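Local coordinates for protein lipocalin AI-4 (PDB 5H9N) that binds cysteinyl leukotrienes such as leukotriene C4 in its lipocalin barrel, probably removing these mediators at the bite of a blood-feeding insect, at residues A[29-34]-A[104-109]; A[80-85]-A[90-95]. The protein carries 1 engineered substitution. All coordinates share one frame; numbering follows the deposited sequence.

Interaction 1. Residues A[29-34]-A[104-109]; sequences GDWYLT and NYALLY. With LTX ((5~{S},6~{R},7~{E},9~{E},11~{Z},14~{Z})-6-[(2~{R})-2-[[(4~{S})-4-azanyl-5-oxidanyl-5-oxidanylidene-pentanoyl]amino]-3-( 2-hydroxy-2-oxoethylamino)-3-oxidanylidene-propyl]sulfanyl-5-oxidanyl-icosa-7,9,11,14-tetraenoic acid), chain B.
The indole of Trp31 presents the face of its six-membered ring to Ala106, whose CB lies 4.2 Å from the ring centroid in a CH-pi contact, 21° off the normal and shifted toward the rim. The outer corner of the same ring runs against the backbone: Trp31 CZ3 comes to 3.6 Å from Tyr105 C, while Asn104 O sits at the ring edge, 3.7 Å from Trp31 CZ3. With chi1 at -75°, CG stands beside the backbone N and the indole reaches across from strand 30-36 to strand 105-112. No hydrogen bond joins these two segments; strand 120-127 pairs with both strands, and Trp31 CA and Tyr105 CA stay 8.4 Å apart. The ring is held from outside the contact, by Trp31 NE1 bonding to Phe26 O, by stacking with the Phe26 ring and by a cation-pi contact with Arg128. At the pyrrole end, Trp31 CD1 meets the ligand's terminal methyl, C20, at 3.8 Å, and Leu108 CD2 lies 4.0 Å from the ligand's C19. Gly29-Asp30-Trp31 is the GxW signature of lipocalins, here with its tryptophan at the deep end of the ligand pocket and the family's characteristic arginine beside it.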
ATOM      1  N   GLY A  29     -10.065   4.992  -9.328  1.00 16.49           N
ATOM      2  CA  GLY A  29     -10.569   5.868  -8.282  1.00 15.27           C
ATOM      3  C   GLY A  29      -9.531   6.297  -7.257  1.00 15.02           C
ATOM      4  O   GLY A  29      -8.327   6.202  -7.488  1.00 15.77           O
ATOM      5  N   ASP A  30     -10.017   6.795  -6.124  1.00 14.74           N
ATOM      6  CA  ASP A  30      -9.188   7.276  -5.019  1.00 11.98           C
ATOM      7  C   ASP A  30      -9.203   6.298  -3.866  1.00 12.82           C
ATOM      8  O   ASP A  30     -10.236   5.685  -3.578  1.00 12.84           O
ATOM      9  CB  ASP A  30      -9.690   8.625  -4.508  1.00 14.73           C
ATOM     10  CG  ASP A  30      -9.524   9.740  -5.512  1.00 16.12           C
ATOM     11  OD1 ASP A  30      -8.653   9.619  -6.388  1.00 18.94           O
ATOM     12  OD2 ASP A  30     -10.258  10.746  -5.412  1.00 17.19           O
ATOM     13  N   TRP A  31      -8.067   6.193  -3.190  1.00 10.83           N
ATOM     14  CA  TRP A  31      -7.951   5.397  -1.976  1.00  9.94           C
ATOM     15  C   TRP A  31      -7.330   6.269  -0.874  1.00 10.54           C
ATOM     16  O   TRP A  31      -6.256   6.830  -1.090  1.00 11.91           O
ATOM     17  CB  TRP A  31      -7.059   4.184  -2.199  1.00 10.71           C
ATOM     18  CG  TRP A  31      -7.642   3.036  -2.977  1.00 10.25           C
ATOM     19  CD1 TRP A  31      -7.353   2.685  -4.263  1.00 11.62           C
ATOM     20  CD2 TRP A  31      -8.581   2.069  -2.495  1.00  9.99           C
ATOM     21  NE1 TRP A  31      -8.053   1.551  -4.615  1.00 12.32           N
ATOM     22  CE2 TRP A  31      -8.813   1.155  -3.544  1.00 11.44           C
ATOM     23  CE3 TRP A  31      -9.239   1.885  -1.270  1.00 10.66           C
ATOM     24  CZ2 TRP A  31      -9.689   0.077  -3.409  1.00 12.86           C
ATOM     25  CZ3 TRP A  31     -10.100   0.821  -1.140  1.00 10.60           C
ATOM     26  CH2 TRP A  31     -10.309  -0.080  -2.194  1.00 10.75           C
ATOM     27  N   TYR A  32      -7.953   6.341   0.305  1.00  8.55           N
ATOM     28  CA  TYR A  32      -7.393   7.066   1.448  1.00  7.49           C
ATOM     29  C   TYR A  32      -6.651   6.098   2.339  1.00  8.02           C
ATOM     30  O   TYR A  32      -7.177   5.040   2.684  1.00  7.46           O
ATOM     31  CB  TYR A  32      -8.499   7.771   2.244  1.00  9.39           C
ATOM     32  CG  TYR A  32      -9.213   8.830   1.452  1.00  9.60           C
ATOM     33  CD1 TYR A  32     -10.269   8.494   0.615  1.00 12.99           C
ATOM     34  CD2 TYR A  32      -8.819  10.163   1.517  1.00 11.73           C
ATOM     35  CE1 TYR A  32     -10.921   9.455  -0.137  1.00 15.98           C
ATOM     36  CE2 TYR A  32      -9.471  11.136   0.773  1.00 11.63           C
ATOM     37  CZ  TYR A  32     -10.514  10.767  -0.048  1.00 12.78           C
ATOM     38  OH  TYR A  32     -11.178  11.709  -0.804  1.00 17.44           O
ATOM     39  N   LEU A  33      -5.433   6.463   2.735  1.00  7.46           N
ATOM     40  CA  LEU A  33      -4.658   5.642   3.645  1.00  7.39           C
ATOM     41  C   LEU A  33      -5.096   5.974   5.074  1.00  7.23           C
ATOM     42  O   LEU A  33      -4.670   6.984   5.646  1.00  8.00           O
ATOM     43  CB  LEU A  33      -3.159   5.895   3.427  1.00  7.47           C
ATOM     44  CG  LEU A  33      -2.190   5.158   4.355  1.00  8.02           C
ATOM     45  CD1 LEU A  33      -2.545   3.690   4.475  1.00  9.27           C
ATOM     46  CD2 LEU A  33      -0.744   5.330   3.873  1.00 10.55           C
ATOM     47  N   THR A  34      -5.973   5.170   5.652  1.00  6.73           N
ATOM     48  CA  THR A  34      -6.574   5.547   6.930  1.00  7.70           C
ATOM     49  C   THR A  34      -5.889   4.938   8.156  1.00  7.17           C
ATOM     50  O   THR A  34      -5.988   5.492   9.236  1.00  7.22           O
ATOM     51  CB  THR A  34      -8.073   5.185   6.959  1.00  6.84           C
ATOM     52  OG1 THR A  34      -8.248   3.778   6.748  1.00  8.86           O
ATOM     53  CG2 THR A  34      -8.835   5.913   5.884  1.00  8.96           C
ATOM     54  N   ASN A 104     -14.786  -0.698  -0.946  1.00 12.41           N
ATOM     55  CA  ASN A 104     -14.714  -0.094   0.378  1.00 11.82           C
ATOM     56  C   ASN A 104     -13.310  -0.061   0.947  1.00 12.41           C
ATOM     57  O   ASN A 104     -12.839   1.007   1.359  1.00 10.99           O
ATOM     58  CB  ASN A 104     -15.631  -0.824   1.357  1.00 13.38           C
ATOM     59  CG  ASN A 104     -17.083  -0.763   0.946  1.00 16.73           C
ATOM     60  OD1 ASN A 104     -17.737   0.272   1.074  1.00 16.94           O
ATOM     61  ND2 ASN A 104     -17.601  -1.881   0.462  1.00 16.33           N
ATOM     62  N   TYR A 105     -12.648  -1.211   1.013  1.00 10.38           N
ATOM     63  CA  TYR A 105     -11.380  -1.300   1.730  1.00 10.45           C
ATOM     64  C   TYR A 105     -10.345  -2.086   0.958  1.00  9.02           C
ATOM     65  O   TYR A 105     -10.687  -2.899   0.098  1.00  9.75           O
ATOM     66  CB  TYR A 105     -11.585  -1.961   3.100  1.00 12.75           C
ATOM     67  CG  TYR A 105     -12.059  -3.405   3.017  1.00 13.04           C
ATOM     68  CD1 TYR A 105     -11.159  -4.455   2.854  1.00 14.21           C
ATOM     69  CD2 TYR A 105     -13.407  -3.713   3.108  1.00 15.72           C
ATOM     70  CE1 TYR A 105     -11.604  -5.779   2.765  1.00 15.77           C
ATOM     71  CE2 TYR A 105     -13.853  -5.029   3.025  1.00 16.99           C
ATOM     72  CZ  TYR A 105     -12.947  -6.049   2.855  1.00 19.98           C
ATOM     73  OH  TYR A 105     -13.405  -7.353   2.774  1.00 21.90           O
ATOM     74  N   ALA A 106      -9.084  -1.891   1.314  1.00  8.85           N
ATOM     75  CA  ALA A 106      -8.005  -2.725   0.815  1.00  8.79           C
ATOM     76  C   ALA A 106      -6.908  -2.794   1.850  1.00  8.74           C
ATOM     77  O   ALA A 106      -6.464  -1.755   2.355  1.00  8.52           O
ATOM     78  CB  ALA A 106      -7.460  -2.183  -0.496  1.00 10.66           C
ATOM     79  N   LEU A 107      -6.472  -3.996   2.187  1.00  8.89           N
ATOM     80  CA  LEU A 107      -5.325  -4.223   3.054  1.00  8.53           C
ATOM     81  C   LEU A 107      -4.129  -4.521   2.180  1.00  7.82           C
ATOM     82  O   LEU A 107      -4.165  -5.484   1.414  1.00  8.51           O
ATOM     83  CB  LEU A 107      -5.589  -5.402   3.991  1.00  9.59           C
ATOM     84  CG  LEU A 107      -4.456  -5.768   4.943  1.00  9.52           C
ATOM     85  CD1 LEU A 107      -4.201  -4.650   5.930  1.00 12.09           C
ATOM     86  CD2 LEU A 107      -4.727  -7.102   5.641  1.00 13.12           C
ATOM     87  N   LEU A 108      -3.101  -3.683   2.261  1.00  7.67           N
ATOM     88  CA  LEU A 108      -1.892  -3.830   1.465  1.00  7.26           C
ATOM     89  C   LEU A 108      -0.681  -4.087   2.324  1.00  7.19           C
ATOM     90  O   LEU A 108      -0.616  -3.672   3.490  1.00  7.70           O
ATOM     91  CB  LEU A 108      -1.638  -2.573   0.613  1.00  8.41           C
ATOM     92  CG  LEU A 108      -2.311  -2.479  -0.756  1.00  8.80           C
ATOM     93  CD1 LEU A 108      -3.830  -2.492  -0.614  1.00 10.82           C
ATOM     94  CD2 LEU A 108      -1.849  -1.229  -1.496  1.00 10.24           C
ATOM     95  N   TYR A 109       0.300  -4.737   1.728  1.00  7.89           N
ATOM     96  CA  TYR A 109       1.639  -4.857   2.291  1.00  8.42           C
ATOM     97  C   TYR A 109       2.553  -4.004   1.436  1.00  7.94           C
ATOM     98  O   TYR A 109       2.454  -4.056   0.205  1.00  8.10           O
ATOM     99  CB  TYR A 109       2.093  -6.312   2.290  1.00  9.02           C
ATOM    100  CG  TYR A 109       3.528  -6.505   2.721  1.00  8.18           C
ATOM    101  CD1 TYR A 109       3.892  -6.368   4.056  1.00  8.43           C
ATOM    102  CD2 TYR A 109       4.522  -6.817   1.800  1.00  8.91           C
ATOM    103  CE1 TYR A 109       5.197  -6.543   4.459  1.00  9.44           C
ATOM    104  CE2 TYR A 109       5.827  -6.995   2.193  1.00  9.27           C
ATOM    105  CZ  TYR A 109       6.167  -6.846   3.518  1.00  9.37           C
ATOM    106  OH  TYR A 109       7.487  -7.041   3.878  1.00 10.57           O
TER
HETATM  107  O2  LTX B 201       5.722   1.407   3.876  1.00 13.54           O
HETATM  108  C1  LTX B 201       5.734   2.090   4.926  1.00 14.25           C
HETATM  109  O1  LTX B 201       4.727   2.713   5.341  1.00 13.07           O
HETATM  110  C2  LTX B 201       7.012   2.150   5.731  1.00 15.11           C
HETATM  111  C3  LTX B 201       7.656   3.521   5.558  1.00 21.41           C
HETATM  112  C4  LTX B 201       7.657   3.934   4.088  1.00 26.32           C
HETATM  113  C5  LTX B 201       8.530   5.162   3.871  1.00 31.46           C
HETATM  114  O3  LTX B 201       7.908   6.326   4.433  1.00 33.97           O
HETATM  115  C6  LTX B 201       8.815   5.403   2.392  1.00 25.02           C
HETATM  116  C7  LTX B 201       7.536   5.714   1.625  1.00 25.78           C
HETATM  117  C8  LTX B 201       7.050   4.904   0.669  1.00 22.08           C
HETATM  118  C9  LTX B 201       5.821   5.266  -0.055  1.00 16.13           C
HETATM  119  C10 LTX B 201       5.393   4.646  -1.165  1.00 15.24           C
HETATM  120  C11 LTX B 201       4.162   5.089  -1.826  1.00 15.15           C
HETATM  121  C12 LTX B 201       3.595   4.556  -2.917  1.00 14.73           C
HETATM  122  C13 LTX B 201       4.132   3.366  -3.693  1.00 19.44           C
HETATM  123  C14 LTX B 201       3.782   2.054  -3.021  1.00 16.07           C
HETATM  124  C15 LTX B 201       2.577   1.498  -3.062  1.00 20.60           C
HETATM  125  C16 LTX B 201       1.423   2.125  -3.808  1.00 27.43           C
HETATM  126  C17 LTX B 201       0.117   1.856  -3.066  1.00 24.70           C
HETATM  127  C18 LTX B 201      -1.063   2.300  -3.922  1.00 27.75           C
HETATM  128  C19 LTX B 201      -2.361   2.340  -3.130  1.00 27.99           C
HETATM  129  C20 LTX B 201      -3.521   2.749  -4.016  1.00 21.29           C
HETATM  130  O32 LTX B 201       6.094  11.037   0.688  1.00 21.11           O
HETATM  131  C21 LTX B 201       6.943  10.128   0.759  1.00 23.51           C
HETATM  132  O31 LTX B 201       6.752   9.055   1.367  1.00 25.01           O
HETATM  133  CA3 LTX B 201       8.268  10.344   0.077  1.00 24.38           C
HETATM  134  N3  LTX B 201       9.108   9.166   0.224  1.00 25.59           N
HETATM  135  C22 LTX B 201      10.415   9.162  -0.018  1.00 25.88           C
HETATM  136  O33 LTX B 201      10.996  10.170  -0.379  1.00 34.64           O
HETATM  137  CA2 LTX B 201      11.195   7.887   0.154  1.00 25.08           C
HETATM  138  CB2 LTX B 201      10.319   6.710   0.581  1.00 27.27           C
HETATM  139  SG2 LTX B 201       9.982   6.739   2.309  1.00 30.21           S
HETATM  140  N2  LTX B 201      12.303   8.091   1.062  1.00 25.27           N
HETATM  141  CD1 LTX B 201      13.534   7.709   0.752  1.00 32.76           C
HETATM  142  OE1 LTX B 201      13.779   6.865  -0.098  1.00 27.80           O
HETATM  143  CG1 LTX B 201      14.620   8.396   1.547  1.00 42.31           C
HETATM  144  CB1 LTX B 201      15.958   7.692   1.385  1.00 51.91           C
HETATM  145  CA1 LTX B 201      16.877   8.063   2.546  1.00 65.42           C
HETATM  146  N1  LTX B 201      16.157   7.875   3.822  1.00 64.49           N
HETATM  147  C23 LTX B 201      17.321   9.490   2.437  1.00 73.19           C
HETATM  148  O11 LTX B 201      17.096  10.258   3.400  1.00 75.27           O
HETATM  149  O12 LTX B 201      17.903   9.855   1.394  1.00 76.04           O

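Interaction 2. Residues A[80-85]-A[90-95]; sequences SFQCTT and SFTSYM. With LTX ((5~{S},6~{R},7~{E},9~{E},11~{Z},14~{Z})-6-[(2~{R})-2-[[(4~{S})-4-azanyl-5-oxidanyl-5-oxidanylidene-pentanoyl]amino]-3-( 2-hydroxy-2-oxoethylamino)-3-oxidanylidene-propyl]sulfanyl-5-oxidanyl-icosa-7,9,11,14-tetraenoic acid), chain B.
Phe91 spends its side chain between Cys83 and the ligand's peptide headgroup. Phe91 CB lies 3.7 Å from the ligand's gamma-glutamyl OE1; chi1 of 62° sets CG between the backbone N and the carbonyl carbon, and the ring leans back over the partner strand. CG meets CA2 of the ligand's cysteine, Phe91 CE1 approaches the ligand's glycine nitrogen N3 at 3.4 Å, and Thr85 CG2 comes in at the ring edge near CE1. CE2 touches C10 of the triene. At the tip, Phe91 CZ is 3.5 Å from Cys83 CB, which covers the face turned from the ligand, while the ligand's CB2 stands over the centre of the other. Beneath runs an antiparallel beta hairpin of the lipocalin barrel wall, with Cys83-Phe91 and Phe81-Ser93 as hydrogen-bonded pairs; Phe81 N to Ser93 O measures 2.7 Å. Cys83 SG carries a disulfide to Cys67 on strand 63-71. Along the pocket face, Met95 SD sits 3.6 Å from Phe81 CE2, an oblique Met-aromatic contact, and the ligand's C16 lies over one face of that ring, toward its rim. On the outer face Thr92 OG1 donates a short 2.5 Å bond to Gln82 OE1, and one water joins Gln82 NE2 to Thr92 OG1.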
ATOM      1  N   SER A  80       5.946  -3.145  -8.433  1.00 10.69           N
ATOM      2  CA  SER A  80       7.044  -2.224  -8.174  1.00 10.97           C
ATOM      3  C   SER A  80       6.631  -0.846  -8.653  1.00 10.17           C
ATOM      4  O   SER A  80       6.194  -0.693  -9.798  1.00 12.45           O
ATOM      5  CB  SER A  80       8.313  -2.676  -8.893  1.00 12.93           C
ATOM      6  OG  SER A  80       9.346  -1.717  -8.788  1.00 16.26           O
ATOM      7  N   PHE A  81       6.764   0.149  -7.788  1.00 10.62           N
ATOM      8  CA  PHE A  81       6.461   1.526  -8.148  1.00 12.63           C
ATOM      9  C   PHE A  81       7.711   2.373  -8.118  1.00 11.15           C
ATOM     10  O   PHE A  81       8.427   2.412  -7.108  1.00 12.15           O
ATOM     11  CB  PHE A  81       5.396   2.096  -7.213  1.00 11.52           C
ATOM     12  CG  PHE A  81       4.021   1.601  -7.518  1.00 11.85           C
ATOM     13  CD1 PHE A  81       3.235   2.251  -8.444  1.00 13.98           C
ATOM     14  CD2 PHE A  81       3.529   0.448  -6.922  1.00 12.45           C
ATOM     15  CE1 PHE A  81       1.967   1.779  -8.762  1.00 13.94           C
ATOM     16  CE2 PHE A  81       2.250  -0.016  -7.228  1.00 12.72           C
ATOM     17  CZ  PHE A  81       1.481   0.647  -8.159  1.00 13.99           C
ATOM     18  N   GLN A  82       7.962   3.042  -9.234  1.00 12.89           N
ATOM     19  CA  GLN A  82       9.040   3.998  -9.337  1.00 13.14           C
ATOM     20  C   GLN A  82       8.457   5.377  -9.114  1.00 12.83           C
ATOM     21  O   GLN A  82       7.603   5.814  -9.874  1.00 13.79           O
ATOM     22  CB  GLN A  82       9.710   3.905 -10.703  1.00 17.02           C
ATOM     23  CG  GLN A  82      11.012   4.672 -10.796  1.00 28.64           C
ATOM     24  CD  GLN A  82      12.012   4.216  -9.755  1.00 38.12           C
ATOM     25  OE1 GLN A  82      12.111   3.025  -9.456  1.00 31.89           O
ATOM     26  NE2 GLN A  82      12.759   5.163  -9.193  1.00 37.72           N
ATOM     27  N   CYS A  83       8.908   6.052  -8.064  1.00 13.32           N
ATOM     28  CA  CYS A  83       8.277   7.289  -7.619  1.00 13.57           C
ATOM     29  C   CYS A  83       9.238   8.465  -7.618  1.00 15.39           C
ATOM     30  O   CYS A  83      10.433   8.304  -7.376  1.00 15.97           O
ATOM     31  CB  CYS A  83       7.692   7.129  -6.210  1.00 14.14           C
ATOM     32  SG  CYS A  83       6.542   5.766  -5.957  1.00 14.13           S
ATOM     33  N   THR A  84       8.697   9.648  -7.877  1.00 14.32           N
ATOM     34  CA  THR A  84       9.455  10.890  -7.804  1.00 15.44           C
ATOM     35  C   THR A  84       8.657  11.881  -6.971  1.00 16.80           C
ATOM     36  O   THR A  84       7.431  11.839  -6.954  1.00 17.06           O
ATOM     37  CB  THR A  84       9.749  11.478  -9.196  1.00 20.34           C
ATOM     38  OG1 THR A  84       8.521  11.698  -9.898  1.00 21.90           O
ATOM     39  CG2 THR A  84      10.628  10.535 -10.002  1.00 22.16           C
ATOM     40  N   THR A  85       9.348  12.765  -6.263  1.00 17.28           N
ATOM     41  CA  THR A  85       8.667  13.711  -5.389  1.00 16.73           C
ATOM     42  C   THR A  85       8.963  15.136  -5.817  1.00 17.29           C
ATOM     43  O   THR A  85       9.963  15.406  -6.501  1.00 18.09           O
ATOM     44  CB  THR A  85       9.089  13.538  -3.920  1.00 17.74           C
ATOM     45  OG1 THR A  85      10.346  14.191  -3.709  1.00 21.48           O
ATOM     46  CG2 THR A  85       9.204  12.061  -3.549  1.00 18.95           C
ATOM     47  N   SER A  90      13.600  10.538  -5.383  1.00 22.40           N
ATOM     48  CA  SER A  90      13.127   9.398  -6.153  1.00 20.27           C
ATOM     49  C   SER A  90      13.363   8.121  -5.366  1.00 19.54           C
ATOM     50  O   SER A  90      14.352   7.995  -4.651  1.00 20.68           O
ATOM     51  CB  SER A  90      13.823   9.321  -7.510  1.00 27.50           C
ATOM     52  OG  SER A  90      15.178   8.946  -7.361  1.00 35.70           O
ATOM     53  N   PHE A  91      12.454   7.166  -5.505  1.00 16.06           N
ATOM     54  CA  PHE A  91      12.579   5.920  -4.776  1.00 15.49           C
ATOM     55  C   PHE A  91      11.761   4.830  -5.450  1.00 17.27           C
ATOM     56  O   PHE A  91      10.924   5.106  -6.309  1.00 14.27           O
ATOM     57  CB  PHE A  91      12.151   6.104  -3.311  1.00 15.98           C
ATOM     58  CG  PHE A  91      10.705   6.505  -3.130  1.00 15.07           C
ATOM     59  CD1 PHE A  91      10.325   7.837  -3.173  1.00 16.75           C
ATOM     60  CD2 PHE A  91       9.735   5.548  -2.884  1.00 16.17           C
ATOM     61  CE1 PHE A  91       9.004   8.202  -2.988  1.00 15.41           C
ATOM     62  CE2 PHE A  91       8.416   5.904  -2.705  1.00 13.37           C
ATOM     63  CZ  PHE A  91       8.047   7.238  -2.756  1.00 13.82           C
ATOM     64  N   THR A  92      12.018   3.590  -5.053  1.00 14.23           N
ATOM     65  CA  THR A  92      11.280   2.439  -5.557  1.00 13.98           C
ATOM     66  C   THR A  92      10.605   1.765  -4.380  1.00 12.60           C
ATOM     67  O   THR A  92      11.240   1.522  -3.356  1.00 13.87           O
ATOM     68  CB  THR A  92      12.196   1.442  -6.267  1.00 13.44           C
ATOM     69  OG1 THR A  92      12.957   2.127  -7.266  1.00 18.44           O
ATOM     70  CG2 THR A  92      11.391   0.316  -6.920  1.00 14.62           C
ATOM     71  N   SER A  93       9.311   1.504  -4.513  1.00 10.81           N
ATOM     72  CA  SER A  93       8.515   0.884  -3.458  1.00 11.09           C
ATOM     73  C   SER A  93       7.753  -0.320  -4.002  1.00 10.50           C
ATOM     74  O   SER A  93       7.291  -0.290  -5.142  1.00 12.96           O
ATOM     75  CB  SER A  93       7.544   1.905  -2.882  1.00 11.69           C
ATOM     76  OG  SER A  93       6.749   1.347  -1.854  1.00 12.43           O
ATOM     77  N   TYR A  94       7.623  -1.370  -3.201  1.00  8.89           N
ATOM     78  CA  TYR A  94       6.946  -2.604  -3.615  1.00  8.37           C
ATOM     79  C   TYR A  94       5.689  -2.807  -2.799  1.00  8.82           C
ATOM     80  O   TYR A  94       5.650  -2.469  -1.614  1.00  9.29           O
ATOM     81  CB  TYR A  94       7.878  -3.814  -3.455  1.00  9.51           C
ATOM     82  CG  TYR A  94       9.128  -3.686  -4.289  1.00 10.25           C
ATOM     83  CD1 TYR A  94      10.193  -2.887  -3.866  1.00 11.79           C
ATOM     84  CD2 TYR A  94       9.231  -4.318  -5.518  1.00 11.04           C
ATOM     85  CE1 TYR A  94      11.326  -2.734  -4.645  1.00 13.36           C
ATOM     86  CE2 TYR A  94      10.363  -4.180  -6.292  1.00 12.06           C
ATOM     87  CZ  TYR A  94      11.403  -3.386  -5.847  1.00 12.80           C
ATOM     88  OH  TYR A  94      12.531  -3.247  -6.617  1.00 16.35           O
ATOM     89  N   MET A  95       4.665  -3.384  -3.409  1.00  8.45           N
ATOM     90  CA  MET A  95       3.428  -3.616  -2.694  1.00  8.77           C
ATOM     91  C   MET A  95       2.662  -4.807  -3.231  1.00  8.65           C
ATOM     92  O   MET A  95       2.813  -5.193  -4.393  1.00  8.80           O
ATOM     93  CB  MET A  95       2.559  -2.364  -2.756  1.00 11.67           C
ATOM     94  CG  MET A  95       2.260  -1.957  -4.180  1.00 13.72           C
ATOM     95  SD  MET A  95       0.574  -1.463  -4.390  1.00 45.22           S
ATOM     96  CE  MET A  95       0.048  -3.077  -3.976  1.00  5.40           C
TER
HETATM   97  O2  LTX B 201       5.722   1.407   3.876  1.00 13.54           O
HETATM   98  C1  LTX B 201       5.734   2.090   4.926  1.00 14.25           C
HETATM   99  O1  LTX B 201       4.727   2.713   5.341  1.00 13.07           O
HETATM  100  C2  LTX B 201       7.012   2.150   5.731  1.00 15.11           C
HETATM  101  C3  LTX B 201       7.656   3.521   5.558  1.00 21.41           C
HETATM  102  C4  LTX B 201       7.657   3.934   4.088  1.00 26.32           C
HETATM  103  C5  LTX B 201       8.530   5.162   3.871  1.00 31.46           C
HETATM  104  O3  LTX B 201       7.908   6.326   4.433  1.00 33.97           O
HETATM  105  C6  LTX B 201       8.815   5.403   2.392  1.00 25.02           C
HETATM  106  C7  LTX B 201       7.536   5.714   1.625  1.00 25.78           C
HETATM  107  C8  LTX B 201       7.050   4.904   0.669  1.00 22.08           C
HETATM  108  C9  LTX B 201       5.821   5.266  -0.055  1.00 16.13           C
HETATM  109  C10 LTX B 201       5.393   4.646  -1.165  1.00 15.24           C
HETATM  110  C11 LTX B 201       4.162   5.089  -1.826  1.00 15.15           C
HETATM  111  C12 LTX B 201       3.595   4.556  -2.917  1.00 14.73           C
HETATM  112  C13 LTX B 201       4.132   3.366  -3.693  1.00 19.44           C
HETATM  113  C14 LTX B 201       3.782   2.054  -3.021  1.00 16.07           C
HETATM  114  C15 LTX B 201       2.577   1.498  -3.062  1.00 20.60           C
HETATM  115  C16 LTX B 201       1.423   2.125  -3.808  1.00 27.43           C
HETATM  116  C17 LTX B 201       0.117   1.856  -3.066  1.00 24.70           C
HETATM  117  C18 LTX B 201      -1.063   2.300  -3.922  1.00 27.75           C
HETATM  118  C19 LTX B 201      -2.361   2.340  -3.130  1.00 27.99           C
HETATM  119  C20 LTX B 201      -3.521   2.749  -4.016  1.00 21.29           C
HETATM  120  O32 LTX B 201       6.094  11.037   0.688  1.00 21.11           O
HETATM  121  C21 LTX B 201       6.943  10.128   0.759  1.00 23.51           C
HETATM  122  O31 LTX B 201       6.752   9.055   1.367  1.00 25.01           O
HETATM  123  CA3 LTX B 201       8.268  10.344   0.077  1.00 24.38           C
HETATM  124  N3  LTX B 201       9.108   9.166   0.224  1.00 25.59           N
HETATM  125  C22 LTX B 201      10.415   9.162  -0.018  1.00 25.88           C
HETATM  126  O33 LTX B 201      10.996  10.170  -0.379  1.00 34.64           O
HETATM  127  CA2 LTX B 201      11.195   7.887   0.154  1.00 25.08           C
HETATM  128  CB2 LTX B 201      10.319   6.710   0.581  1.00 27.27           C
HETATM  129  SG2 LTX B 201       9.982   6.739   2.309  1.00 30.21           S
HETATM  130  N2  LTX B 201      12.303   8.091   1.062  1.00 25.27           N
HETATM  131  CD1 LTX B 201      13.534   7.709   0.752  1.00 32.76           C
HETATM  132  OE1 LTX B 201      13.779   6.865  -0.098  1.00 27.80           O
HETATM  133  CG1 LTX B 201      14.620   8.396   1.547  1.00 42.31           C
HETATM  134  CB1 LTX B 201      15.958   7.692   1.385  1.00 51.91           C
HETATM  135  CA1 LTX B 201      16.877   8.063   2.546  1.00 65.42           C
HETATM  136  N1  LTX B 201      16.157   7.875   3.822  1.00 64.49           N
HETATM  137  C23 LTX B 201      17.321   9.490   2.437  1.00 73.19           C
HETATM  138  O11 LTX B 201      17.096  10.258   3.400  1.00 75.27           O
HETATM  139  O12 LTX B 201      17.903   9.855   1.394  1.00 76.04           O
HETATM  140  O   HOH W   1      11.815  -2.875  -9.188  1.00 19.45           O
HETATM  141  O   HOH W   2      14.740   4.806  -7.295  1.00 45.21           O

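Interactions 1 and 2 sit on opposite sides of the chain's centre, about 17 Å apart between their centres, and the leukotriene spans the gap. Interaction 2 flanks the ligand from the peptide headgroup to about C17; interaction 1 receives the final carbons. The two meet where strands 90-100 and 105-112 run as neighbours in the sheet: Leu108 CD2 packs on Met95 CE at 3.6 Å, and Tyr109 O lies 3.4 Å from Met95 CB. Met95 and Leu108 thereby line the lipid together from C15 to C19, whereas Lys61, Arg110 and Asn122 hydrogen-bond the ligand's polar groups.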